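Local atomic coordinates of leucine aminopeptidase 2, chloroplastic (PDB entry 5LHJ), a protein that acts in bottromycin maturation as a manganese-binding metalloaminopeptidase of the M17 family, probably removing unsubstituted N-terminal amino acids from peptides. Residues D198-L203 against L311-N316; T220-T225 against P238-L243; A130-A135 against V157-P162; A91-A96 against S120-A125. All blocks are in the same frame, centred on the assembly; numbering follows the deposited sequence.

Contact 1 (D198-L203 against L311-N316)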
loop_
_atom_site.group_PDB
_atom_site.type_symbol
_atom_site.label_atom_id
_atom_site.label_comp_id
_atom_site.label_asym_id
_atom_site.label_seq_id
_atom_site.Cartn_x
_atom_site.Cartn_y
_atom_site.Cartn_z
ATOM N N ASP A 198 -32.288 25.382 -3.360
ATOM C CA ASP A 198 -33.228 26.184 -2.549
ATOM C C ASP A 198 -32.550 27.387 -1.897
ATOM O O ASP A 198 -33.107 28.496 -1.880
ATOM C CB ASP A 198 -33.898 25.338 -1.464
ATOM C CG ASP A 198 -34.930 24.361 -2.002
ATOM O OD1 ASP A 198 -35.361 24.460 -3.169
ATOM O OD2 ASP A 198 -35.317 23.462 -1.210
ATOM N N ARG A 199 -31.351 27.177 -1.359
ATOM C CA ARG A 199 -30.611 28.259 -0.726
ATOM C C ARG A 199 -30.232 29.343 -1.750
ATOM O O ARG A 199 -30.325 30.539 -1.446
ATOM C CB ARG A 199 -29.365 27.711 -0.012
ATOM C CG ARG A 199 -28.572 28.746 0.773
ATOM C CD ARG A 199 -29.280 29.138 2.070
ATOM N NE ARG A 199 -28.506 30.120 2.840
ATOM C CZ ARG A 199 -28.775 31.427 2.955
ATOM N NH1 ARG A 199 -29.841 31.988 2.364
ATOM N NH2 ARG A 199 -27.963 32.194 3.693
ATOM N N ILE A 200 -29.810 28.932 -2.955
ATOM C CA ILE A 200 -29.464 29.888 -4.014
ATOM C C ILE A 200 -30.701 30.708 -4.408
ATOM O O ILE A 200 -30.613 31.918 -4.587
ATOM C CB ILE A 200 -28.840 29.192 -5.246
ATOM C CG1 ILE A 200 -27.495 28.558 -4.856
ATOM C CG2 ILE A 200 -28.629 30.181 -6.393
ATOM C CD1 ILE A 200 -27.000 27.497 -5.836
ATOM N N ARG A 201 -31.843 30.050 -4.508
ATOM C CA ARG A 201 -33.077 30.754 -4.839
ATOM C C ARG A 201 -33.369 31.842 -3.801
ATOM O O ARG A 201 -33.732 32.967 -4.178
ATOM C CB ARG A 201 -34.260 29.800 -4.930
ATOM C CG ARG A 201 -35.502 30.474 -5.480
ATOM C CD ARG A 201 -36.743 29.627 -5.286
ATOM N NE ARG A 201 -36.739 28.438 -6.133
ATOM C CZ ARG A 201 -36.545 27.172 -5.736
ATOM N NH1 ARG A 201 -36.307 26.848 -4.454
ATOM N NH2 ARG A 201 -36.600 26.196 -6.652
ATOM N N GLU A 202 -33.198 31.514 -2.520
ATOM C CA GLU A 202 -33.451 32.477 -1.441
ATOM C C GLU A 202 -32.459 33.630 -1.491
ATOM O O GLU A 202 -32.843 34.787 -1.339
ATOM C CB GLU A 202 -33.434 31.804 -0.062
ATOM C CG GLU A 202 -33.556 32.800 1.103
ATOM C CD GLU A 202 -34.306 32.276 2.329
ATOM O OE1 GLU A 202 -34.724 31.101 2.361
ATOM O OE2 GLU A 202 -34.512 33.061 3.277
ATOM N N LEU A 203 -31.178 33.318 -1.701
ATOM C CA LEU A 203 -30.165 34.367 -1.849
ATOM C C LEU A 203 -30.464 35.312 -3.015
ATOM O O LEU A 203 -30.304 36.529 -2.894
ATOM C CB LEU A 203 -28.760 33.751 -1.995
ATOM C CG LEU A 203 -28.234 33.046 -0.742
ATOM C CD1 LEU A 203 -27.057 32.125 -1.100
ATOM C CD2 LEU A 203 -27.836 34.056 0.322
ATOM N N LEU A 311 -24.542 26.796 -12.486
ATOM C CA LEU A 311 -24.218 26.009 -11.284
ATOM C C LEU A 311 -24.794 24.580 -11.323
ATOM O O LEU A 311 -25.931 24.348 -10.911
ATOM C CB LEU A 311 -24.713 26.744 -10.030
ATOM C CG LEU A 311 -24.155 28.177 -9.893
ATOM C CD1 LEU A 311 -25.086 29.085 -9.133
ATOM C CD2 LEU A 311 -22.754 28.159 -9.302
ATOM N N PRO A 312 -24.001 23.606 -11.813
ATOM C CA PRO A 312 -24.401 22.197 -11.744
ATOM C C PRO A 312 -24.142 21.607 -10.357
ATOM O O PRO A 312 -23.012 21.709 -9.837
ATOM C CB PRO A 312 -23.514 21.540 -12.799
ATOM C CG PRO A 312 -22.263 22.366 -12.800
ATOM C CD PRO A 312 -22.711 23.777 -12.508
ATOM N N LEU A 313 -25.180 21.006 -9.774
ATOM C CA LEU A 313 -25.162 20.506 -8.400
ATOM C C LEU A 313 -25.488 19.018 -8.374
ATOM O O LEU A 313 -26.493 18.600 -8.934
ATOM C CB LEU A 313 -26.181 21.276 -7.548
ATOM C CG LEU A 313 -26.248 22.796 -7.695
ATOM C CD1 LEU A 313 -27.289 23.367 -6.742
ATOM C CD2 LEU A 313 -24.915 23.455 -7.407
ATOM N N ALA A 314 -24.648 18.222 -7.721
ATOM C CA ALA A 314 -24.859 16.768 -7.649
ATOM C C ALA A 314 -24.030 16.138 -6.547
ATOM O O ALA A 314 -23.108 16.760 -6.028
ATOM C CB ALA A 314 -24.523 16.117 -8.987
ATOM N N GLU A 315 -24.381 14.904 -6.182
ATOM C CA GLU A 315 -23.515 14.042 -5.372
ATOM C C GLU A 315 -22.889 12.966 -6.261
ATOM O O GLU A 315 -23.514 12.525 -7.210
ATOM C CB GLU A 315 -24.284 13.340 -4.261
ATOM C CG GLU A 315 -24.840 14.208 -3.149
ATOM C CD GLU A 315 -25.401 13.384 -1.993
ATOM O OE1 GLU A 315 -25.725 12.182 -2.186
ATOM O OE2 GLU A 315 -25.530 13.930 -0.878
ATOM N N ASN A 316 -21.663 12.556 -5.945
ATOM C CA ASN A 316 -20.995 11.429 -6.609
ATOM C C ASN A 316 -20.895 10.272 -5.598
ATOM O O ASN A 316 -20.068 10.321 -4.683
ATOM C CB ASN A 316 -19.604 11.869 -7.087
ATOM C CG ASN A 316 -18.901 10.816 -7.947
ATOM O OD1 ASN A 316 -19.535 9.941 -8.520
ATOM N ND2 ASN A 316 -17.590 10.922 -8.049
#

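Contact 2 (T220-T225 against P238-L243)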
loop_
_atom_site.group_PDB
_atom_site.type_symbol
_atom_site.label_atom_id
_atom_site.label_comp_id
_atom_site.label_asym_id
_atom_site.label_seq_id
_atom_site.Cartn_x
_atom_site.Cartn_y
_atom_site.Cartn_z
ATOM N N THR A 220 -33.593 17.380 -17.524
ATOM C CA THR A 220 -33.330 16.475 -18.663
ATOM C C THR A 220 -33.370 17.188 -20.035
ATOM O O THR A 220 -32.535 16.924 -20.902
ATOM C CB THR A 220 -34.318 15.287 -18.643
ATOM O OG1 THR A 220 -34.193 14.604 -17.392
ATOM C CG2 THR A 220 -34.053 14.302 -19.798
ATOM N N GLU A 221 -34.317 18.112 -20.195
ATOM C CA GLU A 221 -34.461 18.906 -21.428
ATOM C C GLU A 221 -33.228 19.723 -21.838
ATOM O O GLU A 221 -33.059 20.011 -23.012
ATOM C CB GLU A 221 -35.651 19.873 -21.306
ATOM C CG GLU A 221 -37.000 19.197 -21.439
ATOM C CD GLU A 221 -38.184 20.123 -21.182
ATOM O OE1 GLU A 221 -37.991 21.340 -20.946
ATOM O OE2 GLU A 221 -39.334 19.614 -21.208
ATOM N N LEU A 222 -32.393 20.113 -20.871
ATOM C CA LEU A 222 -31.220 20.939 -21.149
ATOM C C LEU A 222 -30.068 20.145 -21.743
ATOM O O LEU A 222 -29.169 20.734 -22.322
ATOM C CB LEU A 222 -30.743 21.662 -19.890
ATOM C CG LEU A 222 -31.755 22.536 -19.160
ATOM C CD1 LEU A 222 -31.030 23.303 -18.061
ATOM C CD2 LEU A 222 -32.466 23.483 -20.115
ATOM N N GLY A 223 -30.098 18.822 -21.619
ATOM C CA GLY A 223 -29.081 17.975 -22.250
ATOM C C GLY A 223 -27.719 18.018 -21.566
ATOM O O GLY A 223 -26.686 17.783 -22.220
ATOM N N LEU A 224 -27.718 18.299 -20.262
ATOM C CA LEU A 224 -26.483 18.322 -19.457
ATOM C C LEU A 224 -26.180 16.882 -19.029
ATOM O O LEU A 224 -26.379 16.494 -17.872
ATOM C CB LEU A 224 -26.636 19.258 -18.250
ATOM C CG LEU A 224 -27.055 20.706 -18.566
ATOM C CD1 LEU A 224 -27.227 21.536 -17.308
ATOM C CD2 LEU A 224 -26.079 21.382 -19.509
ATOM N N THR A 225 -25.686 16.107 -19.993
ATOM C CA THR A 225 -25.548 14.655 -19.867
ATOM C C THR A 225 -24.551 14.251 -18.800
ATOM O O THR A 225 -24.752 13.266 -18.100
ATOM C CB THR A 225 -25.090 14.017 -21.194
ATOM O OG1 THR A 225 -25.823 14.598 -22.282
ATOM C CG2 THR A 225 -25.307 12.514 -21.174
ATOM N N PRO A 238 -29.849 15.443 -8.960
ATOM C CA PRO A 238 -29.065 16.632 -9.295
ATOM C C PRO A 238 -29.953 17.849 -9.571
ATOM O O PRO A 238 -31.182 17.717 -9.693
ATOM C CB PRO A 238 -28.306 16.205 -10.554
ATOM C CG PRO A 238 -29.213 15.202 -11.200
ATOM C CD PRO A 238 -29.869 14.466 -10.064
ATOM N N ARG A 239 -29.321 19.018 -9.589
ATOM C CA ARG A 239 -29.978 20.298 -9.880
ATOM C C ARG A 239 -29.058 21.092 -10.779
ATOM O O ARG A 239 -27.832 20.918 -10.746
ATOM C CB ARG A 239 -30.233 21.096 -8.589
ATOM C CG ARG A 239 -31.226 20.472 -7.616
ATOM C CD ARG A 239 -32.652 20.596 -8.140
ATOM N NE ARG A 239 -33.691 20.070 -7.242
ATOM C CZ ARG A 239 -34.206 18.841 -7.272
ATOM N NH1 ARG A 239 -33.768 17.914 -8.134
ATOM N NH2 ARG A 239 -35.194 18.528 -6.437
ATOM N N TYR A 240 -29.638 21.985 -11.568
ATOM C CA TYR A 240 -28.859 22.977 -12.294
ATOM C C TYR A 240 -29.499 24.333 -12.069
ATOM O O TYR A 240 -30.719 24.474 -12.256
ATOM C CB TYR A 240 -28.812 22.647 -13.782
ATOM C CG TYR A 240 -28.079 23.656 -14.601
ATOM C CD1 TYR A 240 -26.697 23.815 -14.474
ATOM C CD2 TYR A 240 -28.756 24.462 -15.514
ATOM C CE1 TYR A 240 -26.013 24.763 -15.226
ATOM C CE2 TYR A 240 -28.085 25.403 -16.278
ATOM C CZ TYR A 240 -26.715 25.551 -16.139
ATOM O OH TYR A 240 -26.052 26.482 -16.906
ATOM N N VAL A 241 -28.683 25.312 -11.677
ATOM C CA VAL A 241 -29.180 26.652 -11.333
ATOM C C VAL A 241 -28.470 27.709 -12.177
ATOM O O VAL A 241 -27.240 27.692 -12.319
ATOM C CB VAL A 241 -29.014 26.971 -9.825
ATOM C CG1 VAL A 241 -29.662 28.319 -9.479
ATOM C CG2 VAL A 241 -29.642 25.872 -8.986
ATOM N N GLU A 242 -29.251 28.638 -12.728
ATOM C CA GLU A 242 -28.691 29.811 -13.393
ATOM C C GLU A 242 -29.139 31.054 -12.632
ATOM O O GLU A 242 -30.321 31.202 -12.299
ATOM C CB GLU A 242 -29.061 29.861 -14.885
ATOM C CG GLU A 242 -28.175 28.927 -15.702
ATOM C CD GLU A 242 -28.483 28.860 -17.188
ATOM O OE1 GLU A 242 -29.568 29.308 -17.623
ATOM O OE2 GLU A 242 -27.632 28.322 -17.931
ATOM N N LEU A 243 -28.172 31.918 -12.354
ATOM C CA LEU A 243 -28.324 33.030 -11.414
ATOM C C LEU A 243 -27.763 34.233 -12.146
ATOM O O LEU A 243 -26.581 34.226 -12.478
ATOM C CB LEU A 243 -27.530 32.700 -10.133
ATOM C CG LEU A 243 -27.519 33.643 -8.935
ATOM C CD1 LEU A 243 -28.907 33.721 -8.336
ATOM C CD2 LEU A 243 -26.534 33.186 -7.871
#

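Contact 3 (A130-A135 against V157-P162)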
loop_
_atom_site.group_PDB
_atom_site.type_symbol
_atom_site.label_atom_id
_atom_site.label_comp_id
_atom_site.label_asym_id
_atom_site.label_seq_id
_atom_site.Cartn_x
_atom_site.Cartn_y
_atom_site.Cartn_z
ATOM N N ALA A 130 -8.921 46.909 3.403
ATOM C CA ALA A 130 -8.242 45.728 3.939
ATOM C C ALA A 130 -8.545 45.482 5.421
ATOM O O ALA A 130 -8.766 44.344 5.833
ATOM C CB ALA A 130 -6.740 45.821 3.714
ATOM N N VAL A 131 -8.553 46.549 6.224
ATOM C CA VAL A 131 -8.874 46.433 7.646
ATOM C C VAL A 131 -10.314 45.947 7.836
ATOM O O VAL A 131 -10.569 45.067 8.657
ATOM C CB VAL A 131 -8.616 47.755 8.395
ATOM C CG1 VAL A 131 -9.152 47.712 9.821
ATOM C CG2 VAL A 131 -7.113 48.054 8.423
ATOM N N ALA A 132 -11.252 46.514 7.077
ATOM C CA ALA A 132 -12.650 46.074 7.155
ATOM C C ALA A 132 -12.784 44.592 6.792
ATOM O O ALA A 132 -13.485 43.836 7.485
ATOM C CB ALA A 132 -13.532 46.921 6.246
ATOM N N GLU A 133 -12.103 44.183 5.721
ATOM C CA GLU A 133 -12.116 42.775 5.304
ATOM C C GLU A 133 -11.550 41.864 6.374
ATOM O O GLU A 133 -12.151 40.839 6.717
ATOM C CB GLU A 133 -11.312 42.556 4.019
ATOM C CG GLU A 133 -12.009 43.028 2.769
ATOM C CD GLU A 133 -11.230 42.739 1.490
ATOM O OE1 GLU A 133 -10.277 41.907 1.513
ATOM O OE2 GLU A 133 -11.610 43.328 0.447
ATOM N N GLY A 134 -10.382 42.230 6.895
ATOM C CA GLY A 134 -9.681 41.381 7.874
ATOM C C GLY A 134 -10.473 41.207 9.158
ATOM O O GLY A 134 -10.432 40.137 9.777
ATOM N N ALA A 135 -11.193 42.260 9.555
ATOM C CA ALA A 135 -12.026 42.223 10.755
ATOM C C ALA A 135 -13.150 41.201 10.626
ATOM O O ALA A 135 -13.339 40.372 11.515
ATOM C CB ALA A 135 -12.601 43.594 11.045
ATOM N N VAL A 157 -18.010 45.959 15.873
ATOM C CA VAL A 157 -16.666 46.281 15.396
ATOM C C VAL A 157 -16.763 47.527 14.523
ATOM O O VAL A 157 -17.563 47.573 13.588
ATOM C CB VAL A 157 -16.037 45.131 14.601
ATOM C CG1 VAL A 157 -14.664 45.531 14.054
ATOM C CG2 VAL A 157 -15.936 43.891 15.481
ATOM N N ILE A 158 -15.948 48.525 14.847
ATOM C CA ILE A 158 -15.958 49.824 14.192
ATOM C C ILE A 158 -14.599 50.032 13.542
ATOM O O ILE A 158 -13.575 49.795 14.179
ATOM C CB ILE A 158 -16.225 50.940 15.229
ATOM C CG1 ILE A 158 -17.610 50.746 15.853
ATOM C CG2 ILE A 158 -16.050 52.320 14.605
ATOM C CD1 ILE A 158 -17.925 51.720 16.977
ATOM N N VAL A 159 -14.586 50.455 12.280
ATOM C CA VAL A 159 -13.343 50.761 11.582
ATOM C C VAL A 159 -13.247 52.281 11.465
ATOM O O VAL A 159 -14.102 52.898 10.815
ATOM C CB VAL A 159 -13.292 50.113 10.183
ATOM C CG1 VAL A 159 -11.962 50.417 9.490
ATOM C CG2 VAL A 159 -13.476 48.602 10.289
ATOM N N ALA A 160 -12.231 52.864 12.107
ATOM C CA ALA A 160 -12.004 54.317 12.080
ATOM C C ALA A 160 -11.233 54.725 10.823
ATOM O O ALA A 160 -10.146 54.210 10.554
ATOM C CB ALA A 160 -11.265 54.772 13.333
ATOM N N THR A 161 -11.818 55.632 10.046
ATOM C CA THR A 161 -11.220 56.156 8.815
ATOM C C THR A 161 -12.232 57.095 8.164
ATOM O O THR A 161 -13.432 56.858 8.279
ATOM C CB THR A 161 -10.850 55.052 7.791
ATOM O OG1 THR A 161 -10.392 55.633 6.561
ATOM C CG2 THR A 161 -12.033 54.119 7.495
ATOM N N PRO A 162 -11.757 58.157 7.480
ATOM C CA PRO A 162 -12.679 58.902 6.600
ATOM C C PRO A 162 -13.111 58.142 5.329
ATOM O O PRO A 162 -14.055 58.576 4.669
ATOM C CB PRO A 162 -11.877 60.161 6.230
ATOM C CG PRO A 162 -10.455 59.793 6.441
ATOM C CD PRO A 162 -10.406 58.749 7.513
#

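Contact 4 (A91-A96 against S120-A125)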
loop_
_atom_site.group_PDB
_atom_site.type_symbol
_atom_site.label_atom_id
_atom_site.label_comp_id
_atom_site.label_asym_id
_atom_site.label_seq_id
_atom_site.Cartn_x
_atom_site.Cartn_y
_atom_site.Cartn_z
ATOM N N ALA A 91 -2.198 43.287 2.427
ATOM C CA ALA A 91 -2.279 42.012 3.148
ATOM C C ALA A 91 -1.803 42.141 4.605
ATOM O O ALA A 91 -2.323 41.464 5.488
ATOM C CB ALA A 91 -1.483 40.928 2.419
ATOM N N THR A 92 -0.806 42.995 4.841
ATOM C CA THR A 92 -0.364 43.313 6.194
ATOM C C THR A 92 -1.520 43.850 7.030
ATOM O O THR A 92 -1.722 43.417 8.167
ATOM C CB THR A 92 0.759 44.365 6.203
ATOM O OG1 THR A 92 1.761 44.017 5.232
ATOM C CG2 THR A 92 1.403 44.456 7.582
ATOM N N PHE A 93 -2.272 44.793 6.462
ATOM C CA PHE A 93 -3.424 45.383 7.156
ATOM C C PHE A 93 -4.563 44.396 7.373
ATOM O O PHE A 93 -5.204 44.393 8.422
ATOM C CB PHE A 93 -3.902 46.645 6.426
ATOM C CG PHE A 93 -2.995 47.811 6.648
ATOM C CD1 PHE A 93 -1.911 48.030 5.812
ATOM C CD2 PHE A 93 -3.185 48.661 7.729
ATOM C CE1 PHE A 93 -1.038 49.085 6.041
ATOM C CE2 PHE A 93 -2.321 49.721 7.965
ATOM C CZ PHE A 93 -1.247 49.932 7.118
ATOM N N ARG A 94 -4.802 43.550 6.381
ATOM C CA ARG A 94 -5.842 42.539 6.472
ATOM C C ARG A 94 -5.515 41.573 7.614
ATOM O O ARG A 94 -6.347 41.300 8.486
ATOM C CB ARG A 94 -5.972 41.814 5.113
ATOM C CG ARG A 94 -7.302 41.159 4.880
ATOM C CD ARG A 94 -7.393 40.506 3.513
ATOM N NE ARG A 94 -7.545 41.457 2.408
ATOM C CZ ARG A 94 -6.611 41.781 1.508
ATOM N NH1 ARG A 94 -5.372 41.251 1.515
ATOM N NH2 ARG A 94 -6.926 42.651 0.564
ATOM N N ALA A 95 -4.272 41.090 7.631
ATOM C CA ALA A 95 -3.796 40.191 8.691
ATOM C C ALA A 95 -3.782 40.833 10.085
ATOM O O ALA A 95 -4.119 40.175 11.069
ATOM C CB ALA A 95 -2.409 39.647 8.345
ATOM N N ALA A 96 -3.367 42.099 10.180
ATOM C CA ALA A 96 -3.373 42.817 11.464
ATOM C C ALA A 96 -4.778 42.994 12.023
ATOM O O ALA A 96 -4.985 42.893 13.229
ATOM C CB ALA A 96 -2.682 44.171 11.345
ATOM N N SER A 120 3.305 53.940 5.438
ATOM C CA SER A 120 3.516 52.925 4.402
ATOM C C SER A 120 3.106 53.481 3.048
ATOM O O SER A 120 2.489 54.544 2.960
ATOM C CB SER A 120 2.745 51.624 4.694
ATOM O OG SER A 120 1.363 51.764 4.416
ATOM N N GLY A 121 3.440 52.740 1.996
ATOM C CA GLY A 121 2.981 53.047 0.646
ATOM C C GLY A 121 1.548 52.634 0.325
ATOM O O GLY A 121 1.096 52.856 -0.797
ATOM N N VAL A 122 0.825 52.048 1.287
ATOM C CA VAL A 122 -0.550 51.604 1.066
ATOM C C VAL A 122 -1.474 52.819 1.224
ATOM O O VAL A 122 -1.547 53.382 2.316
ATOM C CB VAL A 122 -0.989 50.504 2.055
ATOM C CG1 VAL A 122 -2.395 50.006 1.719
ATOM C CG2 VAL A 122 -0.006 49.331 2.039
ATOM N N PRO A 123 -2.171 53.225 0.145
ATOM C CA PRO A 123 -3.052 54.396 0.235
ATOM C C PRO A 123 -4.203 54.210 1.219
ATOM O O PRO A 123 -4.610 53.067 1.486
ATOM C CB PRO A 123 -3.598 54.554 -1.188
ATOM C CG PRO A 123 -2.681 53.783 -2.062
ATOM C CD PRO A 123 -2.160 52.660 -1.219
ATOM N N ALA A 124 -4.723 55.327 1.734
ATOM C CA ALA A 124 -5.735 55.311 2.795
ATOM C C ALA A 124 -6.958 54.442 2.472
ATOM O O ALA A 124 -7.435 53.697 3.337
ATOM C CB ALA A 124 -6.183 56.728 3.129
ATOM N N ALA A 125 -7.467 54.544 1.245
ATOM C CA ALA A 125 -8.622 53.738 0.831
ATOM C C ALA A 125 -8.313 52.237 0.842
ATOM O O ALA A 125 -9.155 51.433 1.255
ATOM C CB ALA A 125 -9.113 54.149 -0.545
#

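Contact 1 (D198-L203 against L311-N316)
Ile200 on helix 193-207 meets Leu311 and Leu313 on strand 306-316 in a small, buried, wholly apolar helix-on-sheet contact of the catalytic domain. One methyl does the work on the helix side. With CG1 set anti to the carbonyl carbon (chi1 -65°) and the chain extended beyond it, the CD1 tip of Ile200 reaches the sheet and lies 4.1 Å from Leu311 CD1, the two side chains meeting at a slant. The same Ile200 CD1 is 4.2 Å from Leu313 CD1, so it rests against both leucines. They stand two residues apart on an extended strand and therefore present their branches on one face, while Pro312 between them points to the other face and packs on helix 345-358. Val292 of helix 286-301 touches both Ile200 and Leu311, and Val241 and Leu243 of the neighbouring strand also border Ile200. The polar side of helix 193-207 looks away from the sheet: there Arg201 NH1 bonds Asp198 OD1 at 2.9 Å, in the guanidinium plane but from above the carboxylate plane, a salt bridge one turn long. Further along the strand, Asn316 ND2 is hydrogen-bonded to Asp266, a residue seen to bind manganese in this protein, although this chain holds no metal. With no hydrogen bond between helix and strand, the cohesion here comes from dispersion and the exclusion of water, which suits branched aliphatic residues in a buried layer.

Contact 2 (T220-T225 against P238-L243)
A methyl group sits almost squarely over an aromatic ring: Leu224 CD1 lies 3.6 Å from the centroid of the Tyr240 ring, only 15° off its normal, in a CH-pi contact. Its closest ring atom is Tyr240 CG, at 3.5 Å, so the methyl is displaced slightly toward the rim. A second methyl, Leu222 CD1, approaches obliquely and lies 3.6 Å from Tyr240 CD2. Both leucines cross the tyrosine at about a right angle, each offering a single branch. Leucine suits these places because a flexible, branched tip can reach across from a loop. That loop follows helix 216-220 through a type I turn. Gly223, with positive phi (74°), leaves the helical path, and Leu224 is both the centre of an inverse gamma turn and the N-cap of helix 225-231. The ring rises from strand 239-245, which runs antiparallel to both of its neighbours, 210-214 and 306-316, in the sheet of the catalytic domain, and helix 345-358 packs on the same ring through Val353 and Arg356. Tyr240 has CG anti to its backbone N (chi1 177°), which carries the hydroxyl along the strand toward Glu242. There Tyr240 OH donates to Glu242 OE2 at 2.6 Å, meeting the carboxylate on its anti side. A phenylalanine in place of Tyr240 would keep the ring under the leucine methyl but would probably leave Glu242 OE2 without one of its donors and His310 ND1 without its hydroxyl partner. Glu242 OE2 also pairs with Arg356, and His310 bonds to both the hydroxyl and the carboxylate.

Contact 3 (A130-A135 against V157-P162)
A beta-alpha-beta crossover is closed where Val131, Ala132 and Ala135 of helix 124-139 lie against Val157 and Val159 of strand 156-159. The helix runs nearly antiparallel to the strand, at 166°, and their axes approach to 9.2 Å. Val159 is the chief contributor from the strand and uses both branches. Its CG1, anti to the backbone N (chi1 -178°), meets Val131 CG1 at 3.9 Å, the two side chains crossing aslant. The other branch, Val159 CG2, turns to the helix backbone and comes within 4.1 Å of Ala132 CA. The small methyl of Ala132 stands off to one side of this approach, 4.4 Å from CB to Val159 CG2, so it leaves the valine room to reach the main chain. One turn further along the helix, Ala135 CB faces Val157 CG1 at 4.1 Å. Residue size fits position: alanines let the helix settle close to the strand, while beta-branched valines suit extended backbone and offer broad, rigid surfaces. Ile158, between the two valines, points to the opposite face of the sheet. The layer is completed by Leu112 of the adjoining strand, which touches Val131, Ala135 and Val157, and by Val167 and Leu171 of helix 164-185, which pack on Val159 and Ala132 respectively. Strand 109-112, helix 124-139 and strand 156-159 follow one another in the chain, and the two strands are parallel neighbours in the sheet. This is the layered alpha/beta arrangement expected of the macro-like N-terminal domain of M17 aminopeptidases.

Contact 4 (A91-A96 against S120-A125)
Phe93 of helix 90-102 points its ring at Ser120 and Val122, in the loop that leads into helix 124-139. The packed part centres on one ring corner. Phe93 CE1 lies 3.9 Å from Ser120 OG, which sits at the ring edge, near its plane, and 4.1 Å from Val122 CG2, which comes in obliquely, Phe93 and Val122 running past one another in opposite senses. Leu82, Ala130 and Val131 close around the buried phenylalanine as well. On the other side the loop is loose: Gly121 and Pro123 are solvent-exposed and make no contact with residues 91-96. An ST turn helps to shape the loop. Ser120 OG stands between its backbone N and carbonyl carbon (chi1 76°), and from there accepts the N-H of Val122 at 3.2 Å and 158°. Replacing Ser120 by an alanine is likely to leave the Val122 N-H without this acceptor and to open a small gap at the ring edge. Across the contact itself no hydrogen bond forms. The serine oxygen accepts a bond within its own loop and meets the ring edge by van der Waals contact alone, which fits a position where a hydrophobic core gives way to the surface.

The four contacts fall into two pairs. Along the chain, contact 4 closes first, then contact 3; contact 2 follows, lying wholly within the span between the two segments of contact 1. Contacts 3 and 4, centres 11 Å apart, share helix 124-139 of the N-terminal domain and are joined by the salt bridge between Arg94 NE and Glu133 OE1, 2.9 Å long. Contacts 1 and 2, also 11 Å apart, share the catalytic-domain sheet, where strands 239-245 and 306-316 are neighbours. The pairs do not touch: centres of contacts 2 and 4 are 43 Å apart. Each pair thus belongs to its own domain. Side chains of Leu311 and Tyr240 lie about 8 and 11 Å from that of manganese-binding Lys261; contacts 3 and 4 are remote from that site.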